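EvdO2 (Micromonospora carbonacea, PDB 4XAB) probably catalyses an oxidative cyclization in orthosomycin biosynthesis, as a metal-dependent oxygenase of the phytanoyl-CoA dioxygenase family. Local coordinates at residues H114-P119 and A228-F233; I146-D151 and G204-H209. All blocks are in the same frame, centred on the assembly; numbering follows the deposited sequence.

Contact 1 of 2, residues H114-P119 and A228-F233; sequences HAILKP and AYVLVF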
loop_
_atom_site.group_PDB
_atom_site.type_symbol
_atom_site.label_atom_id
_atom_site.label_comp_id
_atom_site.label_asym_id
_atom_site.label_seq_id
_atom_site.Cartn_x
_atom_site.Cartn_y
_atom_site.Cartn_z
ATOM N N HIS A 114 -2.422 3.344 -6.745
ATOM C CA HIS A 114 -2.388 1.893 -6.799
ATOM C C HIS A 114 -3.680 1.380 -6.150
ATOM O O HIS A 114 -3.989 1.736 -5.015
ATOM C CB HIS A 114 -1.129 1.360 -6.092
ATOM C CG HIS A 114 -1.012 -0.134 -6.089
ATOM N ND1 HIS A 114 -0.224 -0.815 -5.184
ATOM C CD2 HIS A 114 -1.572 -1.077 -6.883
ATOM C CE1 HIS A 114 -0.312 -2.113 -5.416
ATOM N NE2 HIS A 114 -1.121 -2.299 -6.443
ATOM N N ALA A 115 -4.438 0.574 -6.888
ATOM C CA ALA A 115 -5.713 0.064 -6.395
ATOM C C ALA A 115 -5.602 -1.414 -6.085
ATOM O O ALA A 115 -5.013 -2.182 -6.852
ATOM C CB ALA A 115 -6.817 0.315 -7.398
ATOM N N ILE A 116 -6.179 -1.802 -4.955
ATOM C CA ILE A 116 -6.136 -3.175 -4.486
ATOM C C ILE A 116 -7.522 -3.606 -4.058
ATOM O O ILE A 116 -8.217 -2.866 -3.362
ATOM C CB ILE A 116 -5.175 -3.344 -3.289
ATOM C CG1 ILE A 116 -3.754 -2.942 -3.672
ATOM C CG2 ILE A 116 -5.222 -4.784 -2.753
ATOM C CD1 ILE A 116 -2.875 -2.700 -2.464
ATOM N N LEU A 117 -7.933 -4.795 -4.492
ATOM C CA LEU A 117 -9.131 -5.417 -3.947
ATOM C C LEU A 117 -8.781 -6.825 -3.468
ATOM O O LEU A 117 -8.293 -7.637 -4.247
ATOM C CB LEU A 117 -10.251 -5.447 -4.997
ATOM C CG LEU A 117 -11.626 -5.979 -4.584
ATOM C CD1 LEU A 117 -12.698 -5.353 -5.451
ATOM C CD2 LEU A 117 -11.693 -7.499 -4.689
ATOM N N LYS A 118 -9.004 -7.088 -2.180
ATOM C CA LYS A 118 -8.865 -8.427 -1.615
ATOM C C LYS A 118 -10.214 -9.107 -1.634
ATOM O O LYS A 118 -11.099 -8.728 -0.867
ATOM C CB LYS A 118 -8.353 -8.394 -0.174
ATOM C CG LYS A 118 -6.961 -7.871 0.003
ATOM C CD LYS A 118 -6.529 -8.033 1.452
ATOM C CE LYS A 118 -6.444 -9.490 1.861
ATOM N NZ LYS A 118 -5.176 -10.110 1.386
ATOM N N PRO A 119 -10.372 -10.117 -2.500
ATOM C CA PRO A 119 -11.635 -10.844 -2.646
ATOM C C PRO A 119 -12.061 -11.481 -1.334
ATOM O O PRO A 119 -11.210 -11.720 -0.478
ATOM C CB PRO A 119 -11.310 -11.921 -3.692
ATOM C CG PRO A 119 -10.070 -11.463 -4.357
ATOM C CD PRO A 119 -9.314 -10.655 -3.370
ATOM N N ALA A 228 -8.536 -1.064 -1.019
ATOM C CA ALA A 228 -7.655 0.002 -0.569
ATOM C C ALA A 228 -7.225 0.811 -1.771
ATOM O O ALA A 228 -7.076 0.275 -2.870
ATOM C CB ALA A 228 -6.436 -0.564 0.167
ATOM N N TYR A 229 -7.051 2.110 -1.565
ATOM C CA TYR A 229 -6.520 2.989 -2.587
ATOM C C TYR A 229 -5.217 3.539 -2.040
ATOM O O TYR A 229 -5.196 4.165 -0.978
ATOM C CB TYR A 229 -7.496 4.110 -2.927
ATOM C CG TYR A 229 -6.965 5.134 -3.904
ATOM C CD1 TYR A 229 -6.609 4.771 -5.198
ATOM C CD2 TYR A 229 -6.846 6.471 -3.546
ATOM C CE1 TYR A 229 -6.138 5.704 -6.098
ATOM C CE2 TYR A 229 -6.377 7.414 -4.445
ATOM C CZ TYR A 229 -6.027 7.026 -5.716
ATOM O OH TYR A 229 -5.557 7.951 -6.619
ATOM N N VAL A 230 -4.128 3.268 -2.744
ATOM C CA VAL A 230 -2.810 3.589 -2.228
ATOM C C VAL A 230 -2.215 4.723 -3.042
ATOM O O VAL A 230 -2.208 4.677 -4.270
ATOM C CB VAL A 230 -1.858 2.363 -2.277
ATOM C CG1 VAL A 230 -0.522 2.721 -1.663
ATOM C CG2 VAL A 230 -2.472 1.171 -1.541
ATOM N N LEU A 231 -1.727 5.752 -2.359
ATOM C CA LEU A 231 -0.990 6.813 -3.026
ATOM C C LEU A 231 0.447 6.760 -2.558
ATOM O O LEU A 231 0.720 6.678 -1.365
ATOM C CB LEU A 231 -1.608 8.175 -2.724
ATOM C CG LEU A 231 -2.908 8.459 -3.468
ATOM C CD1 LEU A 231 -3.610 9.660 -2.834
ATOM C CD2 LEU A 231 -2.599 8.718 -4.948
ATOM N N VAL A 232 1.363 6.761 -3.515
ATOM C CA VAL A 232 2.786 6.759 -3.232
ATOM C C VAL A 232 3.376 8.125 -3.551
ATOM O O VAL A 232 3.103 8.672 -4.596
ATOM C CB VAL A 232 3.491 5.680 -4.052
ATOM C CG1 VAL A 232 4.997 5.785 -3.880
ATOM C CG2 VAL A 232 2.956 4.311 -3.643
ATOM N N PHE A 233 4.131 8.684 -2.610
ATOM C CA PHE A 233 4.784 9.976 -2.784
ATOM C C PHE A 233 6.265 9.781 -2.539
ATOM O O PHE A 233 6.654 9.152 -1.548
ATOM C CB PHE A 233 4.212 11.027 -1.813
ATOM C CG PHE A 233 2.778 11.395 -2.094
ATOM C CD1 PHE A 233 1.731 10.774 -1.412
ATOM C CD2 PHE A 233 2.471 12.351 -3.050
ATOM C CE1 PHE A 233 0.420 11.118 -1.680
ATOM C CE2 PHE A 233 1.158 12.694 -3.322
ATOM C CZ PHE A 233 0.127 12.067 -2.631
#
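Strand 114-118 runs antiparallel to strand 228-233, their axes at 155°, and two hydrogen-bonded pairs enclose a non-hydrogen-bonded one. Of the first, His114 with Val230, one half is firm: Val230 N donates to His114 O over 2.7 Å, in the carbonyl plane. The return bond from His114 N to Val230 O, though short at 2.8 Å, is weak because it bends to 124° at the hydrogen. Ile116 and Ala228 make the more even pair, with Ile116 N to Ala228 O at 3.1 Å and Ala228 N to Ile116 O at 3.0 Å, both nearly straight. Ala228 O is gripped a second time, by the hydroxyl of Tyr42 from helix 32-45.

The strands belong to the double-stranded beta helix of this cupin-clan oxygenase. His114, Ile116, Ala228 and Val230 share the face toward the metal site; Ala115 and Tyr229 share the other, where both touch Tyr42 and the tyrosine also meets His90 of helix 89-102.

The side chain of Ile116 reaches from its own strand to the neighbouring one. Its CB stands 4.1 Å from Ala228 O. With chi1 at -60°, CG1 lies anti to the carbonyl carbon and passes over one face of the His114 imidazole, 3.8 Å above the plane and offset toward the rim. CD1, at the tip, crosses obliquely to Val230 and touches its CG2 at 4.0 Å. His114 meets Val230 lower down, CB to CB at 4.0 Å; its CG is anti to the backbone N, so the ring leads away from strand 228-233, and NE2 is hydrogen-bonded to the side chain of Gln74.

Contact 2 of 2, residues I146-D151 and G204-H209; sequences IWTTLD and GGAVVH
Strands 146-149 and 206-209 are antiparallel neighbours in the double-stranded beta helix, and their pairing runs on into the loop residues Gly204 and Gly205. Trp147 and Val207 form the hydrogen-bonded pair; Trp147 N reaches Val207 O at 2.8 Å, nearly along the C=O axis, and Val207 N donates back to Trp147 O, in the carbonyl plane on a lone pair. Beyond it Thr149 N donates to Gly205 O at 3.0 Å, and Gly204 N returns to Thr149 O at 2.9 Å from above the carbonyl plane. Gly204 has a positive phi at which a beta carbon would jam against the preceding carbonyl oxygen.

Trp147 holds CG anti to its backbone N (chi1 -169°), laying the indole alongside Val207 on one face of the sheet. Val207, at chi1 -72°, puts CG2 in the crowded position between N and carbonyl carbon, and this methyl packs against the tryptophan, 3.6 Å from CB and 3.7 Å from CE3. Leu160 of strand 160-162 touches both residues.

On the other face Ile146 and Val208 lie side by side and point the same way, CG1 of the isoleucine 3.9 Å from CG2 of the valine, while Ile146 CG2 leans on Ala206 CB. Thr148 OG1 stands near that same methyl but is hydrogen-bonded to His90.

Thr149 splits its branches. OG1 is anti to the backbone N (chi1 -174°), which leaves CG2 in the crowded position, facing Gly205, whose O lies 3.5 Å from Thr149 CG2. An alanine here would lose both OG1 and CG2 and would probably loosen the link to Asp151 and the packing on Gly205. That link is the bond Thr149 OG1 donates to Asp151 O over 2.6 Å, on a lone pair in the carbonyl plane.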
loop_
_atom_site.group_PDB
_atom_site.type_symbol
_atom_site.label_atom_id
_atom_site.label_comp_id
_atom_site.label_asym_id
_atom_site.label_seq_id
_atom_site.Cartn_x
_atom_site.Cartn_y
_atom_site.Cartn_z
ATOM N N ILE A 146 0.500 5.993 1.313
ATOM C CA ILE A 146 -0.725 6.280 2.065
ATOM C C ILE A 146 -1.807 5.338 1.552
ATOM O O ILE A 146 -2.276 5.455 0.410
ATOM C CB ILE A 146 -1.151 7.763 1.916
ATOM C CG1 ILE A 146 -0.051 8.684 2.433
ATOM C CG2 ILE A 146 -2.406 8.037 2.712
ATOM C CD1 ILE A 146 -0.293 10.180 2.157
ATOM N N TRP A 147 -2.145 4.375 2.406
ATOM C CA TRP A 147 -3.053 3.269 2.140
ATOM C C TRP A 147 -4.417 3.638 2.708
ATOM O O TRP A 147 -4.608 3.534 3.912
ATOM C CB TRP A 147 -2.483 2.008 2.816
ATOM C CG TRP A 147 -3.064 0.631 2.534
ATOM C CD1 TRP A 147 -2.649 -0.260 1.574
ATOM C CD2 TRP A 147 -4.068 -0.056 3.304
ATOM N NE1 TRP A 147 -3.373 -1.431 1.670
ATOM C CE2 TRP A 147 -4.245 -1.332 2.721
ATOM C CE3 TRP A 147 -4.846 0.293 4.412
ATOM C CZ2 TRP A 147 -5.175 -2.261 3.211
ATOM C CZ3 TRP A 147 -5.773 -0.640 4.900
ATOM C CH2 TRP A 147 -5.924 -1.895 4.298
ATOM N N THR A 148 -5.336 4.103 1.862
ATOM C CA THR A 148 -6.666 4.521 2.332
ATOM C C THR A 148 -7.632 3.374 2.116
ATOM O O THR A 148 -7.756 2.878 0.994
ATOM C CB THR A 148 -7.193 5.761 1.581
ATOM O OG1 THR A 148 -6.305 6.868 1.772
ATOM C CG2 THR A 148 -8.612 6.135 2.054
ATOM N N THR A 149 -8.319 2.944 3.166
ATOM C CA THR A 149 -9.218 1.808 3.000
ATOM C C THR A 149 -10.622 2.300 2.667
ATOM O O THR A 149 -11.051 3.351 3.144
ATOM C CB THR A 149 -9.238 0.911 4.253
ATOM O OG1 THR A 149 -10.020 -0.256 3.999
ATOM C CG2 THR A 149 -9.799 1.661 5.481
ATOM N N LEU A 150 -11.321 1.549 1.819
ATOM C CA LEU A 150 -12.703 1.863 1.462
ATOM C C LEU A 150 -13.671 1.091 2.342
ATOM O O LEU A 150 -14.879 1.340 2.331
ATOM C CB LEU A 150 -12.984 1.526 -0.009
ATOM C CG LEU A 150 -12.090 2.131 -1.082
ATOM C CD1 LEU A 150 -12.746 1.989 -2.464
ATOM C CD2 LEU A 150 -11.761 3.581 -0.765
ATOM N N ASP A 151 -13.122 0.139 3.093
ATOM C CA ASP A 151 -13.907 -0.795 3.890
ATOM C C ASP A 151 -13.329 -0.859 5.288
ATOM O O ASP A 151 -12.190 -0.431 5.496
ATOM C CB ASP A 151 -13.881 -2.189 3.256
ATOM C CG ASP A 151 -14.448 -2.195 1.855
ATOM O OD1 ASP A 151 -15.666 -1.987 1.719
ATOM O OD2 ASP A 151 -13.681 -2.387 0.889
ATOM N N GLY A 204 -12.376 4.886 5.164
ATOM C CA GLY A 204 -11.862 6.238 5.029
ATOM C C GLY A 204 -10.628 6.509 5.864
ATOM O O GLY A 204 -10.019 7.572 5.732
ATOM N N GLY A 205 -10.268 5.559 6.726
ATOM C CA GLY A 205 -9.026 5.636 7.481
ATOM C C GLY A 205 -7.856 5.280 6.587
ATOM O O GLY A 205 -8.046 4.738 5.505
ATOM N N ALA A 206 -6.649 5.599 7.033
ATOM C CA ALA A 206 -5.460 5.237 6.260
ATOM C C ALA A 206 -4.318 4.887 7.165
ATOM O O ALA A 206 -4.250 5.326 8.312
ATOM C CB ALA A 206 -5.032 6.370 5.319
ATOM N N VAL A 207 -3.394 4.095 6.629
ATOM C CA VAL A 207 -2.114 3.931 7.263
ATOM C C VAL A 207 -1.081 4.502 6.306
ATOM O O VAL A 207 -1.243 4.462 5.071
ATOM C CB VAL A 207 -1.794 2.455 7.605
ATOM C CG1 VAL A 207 -2.664 1.987 8.761
ATOM C CG2 VAL A 207 -2.007 1.577 6.402
ATOM N N VAL A 208 -0.067 5.093 6.903
ATOM C CA VAL A 208 1.040 5.698 6.158
ATOM C C VAL A 208 2.333 4.991 6.550
ATOM O O VAL A 208 2.593 4.840 7.732
ATOM C CB VAL A 208 1.152 7.195 6.481
ATOM C CG1 VAL A 208 2.238 7.853 5.630
ATOM C CG2 VAL A 208 -0.213 7.883 6.284
ATOM N N HIS A 209 3.154 4.557 5.591
ATOM C CA HIS A 209 4.434 3.968 5.988
ATOM C C HIS A 209 5.571 4.316 5.053
ATOM O O HIS A 209 5.395 4.476 3.841
ATOM C CB HIS A 209 4.361 2.431 6.119
ATOM C CG HIS A 209 3.957 1.714 4.867
ATOM N ND1 HIS A 209 2.650 1.358 4.605
ATOM C CD2 HIS A 209 4.691 1.251 3.824
ATOM C CE1 HIS A 209 2.594 0.732 3.444
ATOM N NE2 HIS A 209 3.817 0.645 2.954
#

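Contact 2 is nested within the chain loop closed by contact 1, and strands 226-234 and 139-149 join them in one sheet. Probable backbone hydrogen bonds run from Tyr229 N to Thr148 O and from Ile146 N to Leu231 O, both 2.8 Å. The Trp147 indole packs across this seam, with CD1 3.4 Å from Val230 CG2 and CE2 3.5 Å from Ala228 CB. The side chains of Trp147 and His114 each lie about 7 Å from the nickel bound by His129, Asp131 and His215. An imidazole, probably from the crystallisation liquor, lies about 4 Å from the Trp147 side chain and about 5 Å from that of Ile116. His209 NE2 of contact 2 hydrogen-bonds the metal ligand Asp131.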